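PDB 6JPM: odorant binding protein 4 from Chrysopa pallens, which probably binds small odorant molecules, as a secreted member of the PBP/GOBP family of insect odorant-binding proteins. Local coordinates for residues F37-L51 with K97-L110. Numbering follows the deposited sequence.
Sequences FDDDKKMMCYMNCIL and KCEPAYNFAKCLYL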
ATOM      1  N   PHE A  37      11.865  -2.842   6.887  1.00 26.81           N
ATOM      2  CA  PHE A  37      11.544  -1.597   6.194  1.00 30.18           C
ATOM      3  C   PHE A  37      12.828  -0.859   5.848  1.00 32.62           C
ATOM      4  O   PHE A  37      13.514  -0.336   6.729  1.00 41.13           O
ATOM      5  CB  PHE A  37      10.624  -0.742   7.059  1.00 30.00           C
ATOM      6  CG  PHE A  37       9.333  -1.419   7.411  1.00 27.58           C
ATOM      7  CD1 PHE A  37       8.570  -2.038   6.432  1.00 26.72           C
ATOM      8  CD2 PHE A  37       8.892  -1.464   8.727  1.00 26.27           C
ATOM      9  CE1 PHE A  37       7.381  -2.660   6.743  1.00 24.89           C
ATOM     10  CE2 PHE A  37       7.713  -2.095   9.049  1.00 34.10           C
ATOM     11  CZ  PHE A  37       6.954  -2.695   8.051  1.00 26.42           C
ATOM     12  N   ASP A  38      13.143  -0.831   4.560  1.00 31.14           N
ATOM     13  CA  ASP A  38      14.312  -0.159   4.017  1.00 35.39           C
ATOM     14  C   ASP A  38      13.874   1.243   3.616  1.00 38.85           C
ATOM     15  O   ASP A  38      13.101   1.401   2.667  1.00 39.50           O
ATOM     16  CB  ASP A  38      14.824  -0.954   2.819  1.00 36.84           C
ATOM     17  CG  ASP A  38      16.033  -0.345   2.161  1.00 38.70           C
ATOM     18  OD1 ASP A  38      16.587   0.647   2.673  1.00 45.74           O
ATOM     19  OD2 ASP A  38      16.429  -0.890   1.108  1.00 36.48           O
ATOM     20  N   ASP A  39      14.344   2.268   4.337  1.00 28.45           N
ATOM     21  CA  ASP A  39      13.900   3.611   3.976  1.00 27.06           C
ATOM     22  C   ASP A  39      14.651   4.169   2.770  1.00 30.65           C
ATOM     23  O   ASP A  39      14.652   5.385   2.547  1.00 31.41           O
ATOM     24  CB  ASP A  39      13.991   4.550   5.181  1.00 36.53           C
ATOM     25  CG  ASP A  39      15.429   4.856   5.620  1.00 44.40           C
ATOM     26  OD1 ASP A  39      16.410   4.439   4.966  1.00 45.50           O
ATOM     27  OD2 ASP A  39      15.564   5.550   6.654  1.00 48.13           O
ATOM     28  N   ASP A  40      15.291   3.303   1.989  1.00 24.37           N
ATOM     29  CA  ASP A  40      15.893   3.736   0.736  1.00 27.98           C
ATOM     30  C   ASP A  40      14.830   4.386  -0.140  1.00 29.72           C
ATOM     31  O   ASP A  40      13.673   3.957  -0.152  1.00 26.07           O
ATOM     32  CB  ASP A  40      16.527   2.545   0.013  1.00 28.20           C
ATOM     33  CG  ASP A  40      17.088   2.913  -1.348  1.00 34.52           C
ATOM     34  OD1 ASP A  40      18.169   3.540  -1.425  1.00 38.91           O
ATOM     35  OD2 ASP A  40      16.444   2.578  -2.349  1.00 34.50           O
ATOM     36  N   LYS A  41      15.196   5.459  -0.812  1.00 29.54           N
ATOM     37  CA  LYS A  41      14.278   6.246  -1.672  1.00 31.08           C
ATOM     38  C   LYS A  41      13.551   5.371  -2.701  1.00 25.66           C
ATOM     39  O   LYS A  41      12.444   5.663  -2.957  1.00 22.42           O
ATOM     40  CB  LYS A  41      15.034   7.440  -2.245  1.00 34.34           C
ATOM     41  CG  LYS A  41      14.568   8.029  -3.552  1.00 42.32           C
ATOM     42  CD  LYS A  41      15.191   9.386  -3.778  1.00 47.97           C
ATOM     43  CE  LYS A  41      15.079   9.889  -5.193  1.00 54.35           C
ATOM     44  NZ  LYS A  41      16.025  11.000  -5.467  1.00 54.94           N
ATOM     45  N   LYS A  42      14.205   4.343  -3.241  1.00 21.71           N
ATOM     46  CA  LYS A  42      13.569   3.454  -4.243  1.00 20.63           C
ATOM     47  C   LYS A  42      12.386   2.699  -3.621  1.00 19.53           C
ATOM     48  O   LYS A  42      11.396   2.639  -4.224  1.00 19.27           O
ATOM     49  CB  LYS A  42      14.556   2.508  -4.924  1.00 21.56           C
ATOM     50  CG  LYS A  42      15.747   3.157  -5.598  1.00 26.57           C
ATOM     51  CD  LYS A  42      16.633   2.176  -6.291  1.00 27.24           C
ATOM     52  CE  LYS A  42      17.877   1.825  -5.522  1.00 37.54           C
ATOM     53  NZ  LYS A  42      17.633   1.046  -4.296  1.00 39.08           N
ATOM     54  N   MET A  43      12.543   2.178  -2.424  1.00 17.03           N
ATOM     55  CA  MET A  43      11.453   1.474  -1.734  1.00 16.55           C
ATOM     56  C   MET A  43      10.330   2.477  -1.449  1.00 22.41           C
ATOM     57  O   MET A  43       9.232   2.138  -1.670  1.00 23.03           O
ATOM     58  CB  MET A  43      11.969   0.897  -0.424  1.00 21.06           C
ATOM     59  CG  MET A  43      10.992   0.061   0.321  1.00 22.26           C
ATOM     60  SD  MET A  43      10.582  -1.428  -0.504  1.00 31.14           S
ATOM     61  CE  MET A  43       8.931  -1.077  -1.051  1.00 27.08           C
ATOM     62  N   MET A  44      10.685   3.670  -0.989  1.00 18.24           N
ATOM     63  CA  MET A  44       9.721   4.752  -0.665  1.00 19.97           C
ATOM     64  C   MET A  44       8.945   5.166  -1.918  1.00 18.35           C
ATOM     65  O   MET A  44       7.766   5.186  -1.871  1.00 18.57           O
ATOM     66  CB  MET A  44      10.392   5.962  -0.013  1.00 16.09           C
ATOM     67  CG  MET A  44      10.797   5.707   1.404  1.00 19.04           C
ATOM     68  SD  MET A  44      11.317   7.053   2.432  1.00 27.00           S
ATOM     69  CE  MET A  44      12.169   8.110   1.287  1.00 22.88           C
ATOM     70  N   CYS A  45       9.646   5.389  -3.006  1.00 15.38           N
ATOM     71  CA  CYS A  45       9.006   5.812  -4.260  1.00 22.55           C
ATOM     72  C   CYS A  45       8.166   4.685  -4.849  1.00 19.43           C
ATOM     73  O   CYS A  45       7.186   4.984  -5.391  1.00 19.90           O
ATOM     74  CB  CYS A  45       9.978   6.536  -5.177  1.00 28.13           C
ATOM     75  SG  CYS A  45      10.477   8.103  -4.429  1.00 31.87           S
ATOM     76  N   TYR A  46       8.561   3.437  -4.637  1.00 21.60           N
ATOM     77  CA  TYR A  46       7.748   2.288  -5.093  1.00 16.43           C
ATOM     78  C   TYR A  46       6.402   2.315  -4.366  1.00 20.07           C
ATOM     79  O   TYR A  46       5.446   2.182  -4.996  1.00 17.39           O
ATOM     80  CB  TYR A  46       8.458   0.948  -4.921  1.00 18.03           C
ATOM     81  CG  TYR A  46       7.589  -0.248  -5.175  1.00 20.07           C
ATOM     82  CD1 TYR A  46       7.353  -0.689  -6.454  1.00 19.35           C
ATOM     83  CD2 TYR A  46       6.987  -0.930  -4.139  1.00 20.17           C
ATOM     84  CE1 TYR A  46       6.573  -1.794  -6.690  1.00 15.15           C
ATOM     85  CE2 TYR A  46       6.215  -2.046  -4.355  1.00 15.57           C
ATOM     86  CZ  TYR A  46       5.990  -2.467  -5.644  1.00 23.78           C
ATOM     87  OH  TYR A  46       5.218  -3.525  -5.908  1.00 22.12           O
ATOM     88  N   MET A  47       6.417   2.444  -3.045  1.00 16.23           N
ATOM     89  CA  MET A  47       5.170   2.514  -2.248  1.00 15.30           C
ATOM     90  C   MET A  47       4.315   3.717  -2.697  1.00 16.36           C
ATOM     91  O   MET A  47       3.128   3.582  -2.789  1.00 18.51           O
ATOM     92  CB  MET A  47       5.437   2.520  -0.740  1.00 17.08           C
ATOM     93  CG  MET A  47       5.887   1.177  -0.156  1.00 22.28           C
ATOM     94  SD  MET A  47       5.335  -0.318  -0.973  1.00 24.93           S
ATOM     95  CE  MET A  47       3.621  -0.321  -0.516  1.00 22.86           C
ATOM     96  N   ASN A  48       4.935   4.850  -2.975  1.00 16.13           N
ATOM     97  CA  ASN A  48       4.212   6.035  -3.480  1.00 15.53           C
ATOM     98  C   ASN A  48       3.539   5.703  -4.819  1.00 18.00           C
ATOM     99  O   ASN A  48       2.418   6.001  -4.986  1.00 18.38           O
ATOM    100  CB  ASN A  48       5.106   7.252  -3.597  1.00 15.61           C
ATOM    101  CG  ASN A  48       4.293   8.467  -3.964  1.00 22.67           C
ATOM    102  OD1 ASN A  48       3.417   8.870  -3.249  1.00 18.21           O
ATOM    103  ND2 ASN A  48       4.532   8.997  -5.124  1.00 20.87           N
ATOM    104  N   CYS A  49       4.288   5.088  -5.713  1.00 23.15           N
ATOM    105  CA  CYS A  49       3.802   4.671  -7.038  1.00 18.68           C
ATOM    106  C   CYS A  49       2.628   3.712  -6.853  1.00 20.78           C
ATOM    107  O   CYS A  49       1.690   3.914  -7.467  1.00 24.57           O
ATOM    108  CB  CYS A  49       4.894   4.005  -7.850  1.00 21.62           C
ATOM    109  SG  CYS A  49       4.372   3.484  -9.497  1.00 29.81           S
ATOM    110  N   ILE A  50       2.748   2.715  -5.996  1.00 23.06           N
ATOM    111  CA  ILE A  50       1.683   1.734  -5.809  1.00 20.61           C
ATOM    112  C   ILE A  50       0.420   2.418  -5.295  1.00 20.79           C
ATOM    113  O   ILE A  50      -0.672   2.242  -5.846  1.00 22.38           O
ATOM    114  CB  ILE A  50       2.140   0.618  -4.852  1.00 18.35           C
ATOM    115  CG1 ILE A  50       3.154  -0.335  -5.530  1.00 21.03           C
ATOM    116  CG2 ILE A  50       0.932  -0.130  -4.293  1.00 19.66           C
ATOM    117  CD1 ILE A  50       2.634  -1.064  -6.782  1.00 18.22           C
ATOM    118  N   LEU A  51       0.551   3.209  -4.230  1.00 19.44           N
ATOM    119  CA  LEU A  51      -0.620   3.819  -3.610  1.00 23.51           C
ATOM    120  C   LEU A  51      -1.189   4.953  -4.455  1.00 20.81           C
ATOM    121  O   LEU A  51      -2.394   5.200  -4.409  1.00 25.68           O
ATOM    122  CB  LEU A  51      -0.278   4.297  -2.199  1.00 21.60           C
ATOM    123  CG  LEU A  51      -0.078   3.154  -1.203  1.00 26.77           C
ATOM    124  CD1 LEU A  51       0.758   3.621  -0.023  1.00 25.13           C
ATOM    125  CD2 LEU A  51      -1.456   2.612  -0.734  1.00 22.80           C
ATOM    126  N   LYS A  97       7.430  14.258  -0.144  1.00 21.50           N
ATOM    127  CA  LYS A  97       7.511  13.494  -1.411  1.00 25.02           C
ATOM    128  C   LYS A  97       7.029  12.043  -1.289  1.00 26.70           C
ATOM    129  O   LYS A  97       5.905  11.876  -1.159  1.00 24.63           O
ATOM    130  CB  LYS A  97       8.905  13.653  -2.015  1.00 34.39           C
ATOM    131  CG  LYS A  97       9.083  14.887  -2.876  1.00 42.87           C
ATOM    132  CD  LYS A  97      10.256  15.713  -2.532  1.00 44.71           C
ATOM    133  CE  LYS A  97      11.549  15.211  -3.122  1.00 52.36           C
ATOM    134  NZ  LYS A  97      12.681  16.145  -2.913  1.00 55.73           N
ATOM    135  N   CYS A  98       7.908  11.053  -1.343  1.00 22.84           N
ATOM    136  CA  CYS A  98       7.461   9.637  -1.310  1.00 23.53           C
ATOM    137  C   CYS A  98       7.276   9.156   0.134  1.00 25.25           C
ATOM    138  O   CYS A  98       6.693   8.127   0.319  1.00 22.88           O
ATOM    139  CB  CYS A  98       8.414   8.707  -2.062  1.00 21.18           C
ATOM    140  SG  CYS A  98       8.603   9.050  -3.824  1.00 27.79           S
ATOM    141  N   GLU A  99       7.770   9.915   1.102  1.00 19.32           N
ATOM    142  CA  GLU A  99       7.702   9.516   2.528  1.00 20.37           C
ATOM    143  C   GLU A  99       6.277   9.234   3.024  1.00 20.66           C
ATOM    144  O   GLU A  99       6.121   8.292   3.682  1.00 22.14           O
ATOM    145  CB  GLU A  99       8.428  10.487   3.447  1.00 23.09           C
ATOM    146  CG  GLU A  99       9.908  10.572   3.218  1.00 27.56           C
ATOM    147  CD  GLU A  99      10.578  11.772   3.860  1.00 33.44           C
ATOM    148  OE1 GLU A  99       9.925  12.602   4.375  1.00 29.09           O
ATOM    149  OE2 GLU A  99      11.755  11.850   3.798  1.00 39.09           O
ATOM    150  N   PRO A 100       5.259  10.061   2.756  1.00 20.59           N
ATOM    151  CA  PRO A 100       3.935   9.794   3.259  1.00 17.85           C
ATOM    152  C   PRO A 100       3.386   8.419   2.852  1.00 17.33           C
ATOM    153  O   PRO A 100       2.902   7.782   3.663  1.00 20.36           O
ATOM    154  CB  PRO A 100       3.101  10.954   2.733  1.00 18.14           C
ATOM    155  CG  PRO A 100       4.095  12.019   2.463  1.00 19.71           C
ATOM    156  CD  PRO A 100       5.346  11.298   2.039  1.00 17.67           C
ATOM    157  N   ALA A 101       3.491   8.050   1.585  1.00 17.55           N
ATOM    158  CA  ALA A 101       2.963   6.741   1.199  1.00 22.14           C
ATOM    159  C   ALA A 101       3.753   5.605   1.843  1.00 19.88           C
ATOM    160  O   ALA A 101       3.172   4.601   2.275  1.00 19.86           O
ATOM    161  CB  ALA A 101       2.958   6.589  -0.316  1.00 19.19           C
ATOM    162  N   TYR A 102       5.074   5.747   1.906  1.00 17.34           N
ATOM    163  CA  TYR A 102       5.905   4.745   2.564  1.00 18.07           C
ATOM    164  C   TYR A 102       5.551   4.629   4.043  1.00 21.61           C
ATOM    165  O   TYR A 102       5.355   3.527   4.563  1.00 21.25           O
ATOM    166  CB  TYR A 102       7.371   5.131   2.403  1.00 18.13           C
ATOM    167  CG  TYR A 102       8.345   4.318   3.204  1.00 23.82           C
ATOM    168  CD1 TYR A 102       8.809   3.082   2.731  1.00 24.52           C
ATOM    169  CD2 TYR A 102       8.861   4.802   4.398  1.00 24.83           C
ATOM    170  CE1 TYR A 102       9.747   2.344   3.456  1.00 24.24           C
ATOM    171  CE2 TYR A 102       9.787   4.071   5.129  1.00 27.98           C
ATOM    172  CZ  TYR A 102      10.222   2.842   4.655  1.00 30.31           C
ATOM    173  OH  TYR A 102      11.146   2.126   5.385  1.00 38.10           O
ATOM    174  N   ASN A 103       5.453   5.771   4.739  1.00 17.38           N
ATOM    175  CA  ASN A 103       5.123   5.732   6.163  1.00 22.20           C
ATOM    176  C   ASN A 103       3.727   5.174   6.394  1.00 22.11           C
ATOM    177  O   ASN A 103       3.511   4.404   7.332  1.00 25.06           O
ATOM    178  CB  ASN A 103       5.242   7.133   6.772  1.00 22.21           C
ATOM    179  CG  ASN A 103       6.681   7.554   6.961  1.00 25.31           C
ATOM    180  OD1 ASN A 103       7.549   6.714   7.221  1.00 24.15           O
ATOM    181  ND2 ASN A 103       6.951   8.857   6.807  1.00 23.76           N
ATOM    182  N   PHE A 104       2.762   5.586   5.572  1.00 22.57           N
ATOM    183  CA  PHE A 104       1.425   5.002   5.616  1.00 18.64           C
ATOM    184  C   PHE A 104       1.479   3.486   5.428  1.00 22.92           C
ATOM    185  O   PHE A 104       0.832   2.742   6.168  1.00 24.94           O
ATOM    186  CB  PHE A 104       0.551   5.654   4.535  1.00 18.62           C
ATOM    187  CG  PHE A 104      -0.862   5.113   4.462  1.00 27.61           C
ATOM    188  CD1 PHE A 104      -1.748   5.272   5.530  1.00 33.68           C
ATOM    189  CD2 PHE A 104      -1.314   4.473   3.315  1.00 24.59           C
ATOM    190  CE1 PHE A 104      -3.064   4.789   5.460  1.00 24.24           C
ATOM    191  CE2 PHE A 104      -2.612   3.980   3.236  1.00 27.26           C
ATOM    192  CZ  PHE A 104      -3.489   4.138   4.318  1.00 29.93           C
ATOM    193  N   ALA A 105       2.264   3.011   4.448  1.00 23.04           N
ATOM    194  CA  ALA A 105       2.348   1.576   4.181  1.00 19.99           C
ATOM    195  C   ALA A 105       2.941   0.817   5.364  1.00 23.60           C
ATOM    196  O   ALA A 105       2.457  -0.262   5.725  1.00 25.52           O
ATOM    197  CB  ALA A 105       3.183   1.322   2.925  1.00 19.57           C
ATOM    198  N   LYS A 106       4.024   1.336   5.946  1.00 20.05           N
ATOM    199  CA  LYS A 106       4.614   0.675   7.111  1.00 22.77           C
ATOM    200  C   LYS A 106       3.587   0.551   8.221  1.00 26.73           C
ATOM    201  O   LYS A 106       3.521  -0.473   8.905  1.00 23.89           O
ATOM    202  CB  LYS A 106       5.823   1.455   7.650  1.00 26.66           C
ATOM    203  CG  LYS A 106       6.992   1.588   6.715  1.00 33.63           C
ATOM    204  CD  LYS A 106       8.231   2.002   7.497  1.00 35.13           C
ATOM    205  CE  LYS A 106       7.994   3.273   8.284  1.00 33.74           C
ATOM    206  NZ  LYS A 106       9.230   3.759   8.951  1.00 33.21           N
ATOM    207  N   CYS A 107       2.790   1.607   8.428  1.00 25.22           N
ATOM    208  CA  CYS A 107       1.767   1.568   9.466  1.00 22.01           C
ATOM    209  C   CYS A 107       0.745   0.481   9.166  1.00 28.60           C
ATOM    210  O   CYS A 107       0.359  -0.292  10.054  1.00 27.97           O
ATOM    211  CB  CYS A 107       1.087   2.936   9.585  1.00 21.32           C
ATOM    212  SG  CYS A 107      -0.172   3.013  10.908  1.00 34.05           S
ATOM    213  N   LEU A 108       0.288   0.415   7.912  1.00 22.14           N
ATOM    214  CA  LEU A 108      -0.720  -0.571   7.548  1.00 22.62           C
ATOM    215  C   LEU A 108      -0.225  -1.978   7.832  1.00 23.93           C
ATOM    216  O   LEU A 108      -0.963  -2.808   8.377  1.00 25.26           O
ATOM    217  CB  LEU A 108      -1.088  -0.448   6.074  1.00 24.02           C
ATOM    218  CG  LEU A 108      -1.966   0.731   5.682  1.00 30.98           C
ATOM    219  CD1 LEU A 108      -2.246   0.629   4.201  1.00 27.14           C
ATOM    220  CD2 LEU A 108      -3.260   0.743   6.493  1.00 27.81           C
ATOM    221  N   TYR A 109       1.029  -2.260   7.460  1.00 26.04           N
ATOM    222  CA  TYR A 109       1.606  -3.578   7.704  1.00 27.96           C
ATOM    223  C   TYR A 109       1.638  -3.885   9.196  1.00 26.60           C
ATOM    224  O   TYR A 109       1.160  -4.936   9.637  1.00 28.46           O
ATOM    225  CB  TYR A 109       3.012  -3.669   7.102  1.00 22.99           C
ATOM    226  CG  TYR A 109       3.628  -5.033   7.330  1.00 27.34           C
ATOM    227  CD1 TYR A 109       4.265  -5.329   8.534  1.00 32.99           C
ATOM    228  CD2 TYR A 109       3.539  -6.037   6.368  1.00 26.93           C
ATOM    229  CE1 TYR A 109       4.796  -6.576   8.780  1.00 33.47           C
ATOM    230  CE2 TYR A 109       4.079  -7.304   6.608  1.00 26.58           C
ATOM    231  CZ  TYR A 109       4.713  -7.560   7.821  1.00 34.45           C
ATOM    232  OH  TYR A 109       5.268  -8.786   8.106  1.00 36.14           O
ATOM    233  N   LEU A 110       2.185  -2.965   9.994  1.00 29.36           N
ATOM    234  CA  LEU A 110       2.322  -3.206  11.428  1.00 32.87           C
ATOM    235  C   LEU A 110       0.984  -3.308  12.150  1.00 32.22           C
ATOM    236  O   LEU A 110       0.918  -3.935  13.213  1.00 34.36           O
ATOM    237  CB  LEU A 110       3.169  -2.109  12.066  1.00 29.58           C
ATOM    238  CG  LEU A 110       4.625  -2.130  11.615  1.00 36.56           C
ATOM    239  CD1 LEU A 110       5.389  -0.969  12.243  1.00 37.08           C
ATOM    240  CD2 LEU A 110       5.243  -3.473  11.972  1.00 35.37           C
TER
HETATM  241  O   HOH W   1       3.915   9.930  -0.668  1.00 21.26           O
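The Y102 ring is held between M44 of the other segment and K106 of its own helix: M44 CG lies over one face, 3.6 Å from the ring centroid, and K106 CG, one turn further along, covers the opposite face. M44 SD follows over the same face as its CG, 4.3 Å from the centroid, a Met-aromatic contact. With CG anti to the backbone N (chi1 171°), Y102 reaches along helix 41-51 to the turn before it, where its OH comes within 3.4 Å of F37 CB. K106 serves a second ring, its CG standing 4.0 Å from the F37 centroid over the face, while F37 turns its edge toward the face of Y109 in an offset edge-to-face pair, planes at 83°. The C45–C98 disulfide, one of three that staple this PBP/GOBP fold, joins helix 41-51 to the residue just ahead of E99; the two helix segments cross at 85°. Beside it, A101 CB packs 3.4 Å from N48 CA, and L51 CD1 extends this apolar seam to the edge of F104. One water bridges the two segments, donating to N48 OD1 and K97 O and accepting from A101 N. M47 CE on A105 CB adds aliphatic packing. The disulfide thus fixes one end of the interface covalently, whereas the ring and aliphatic contacts at the F37 end are non-directional.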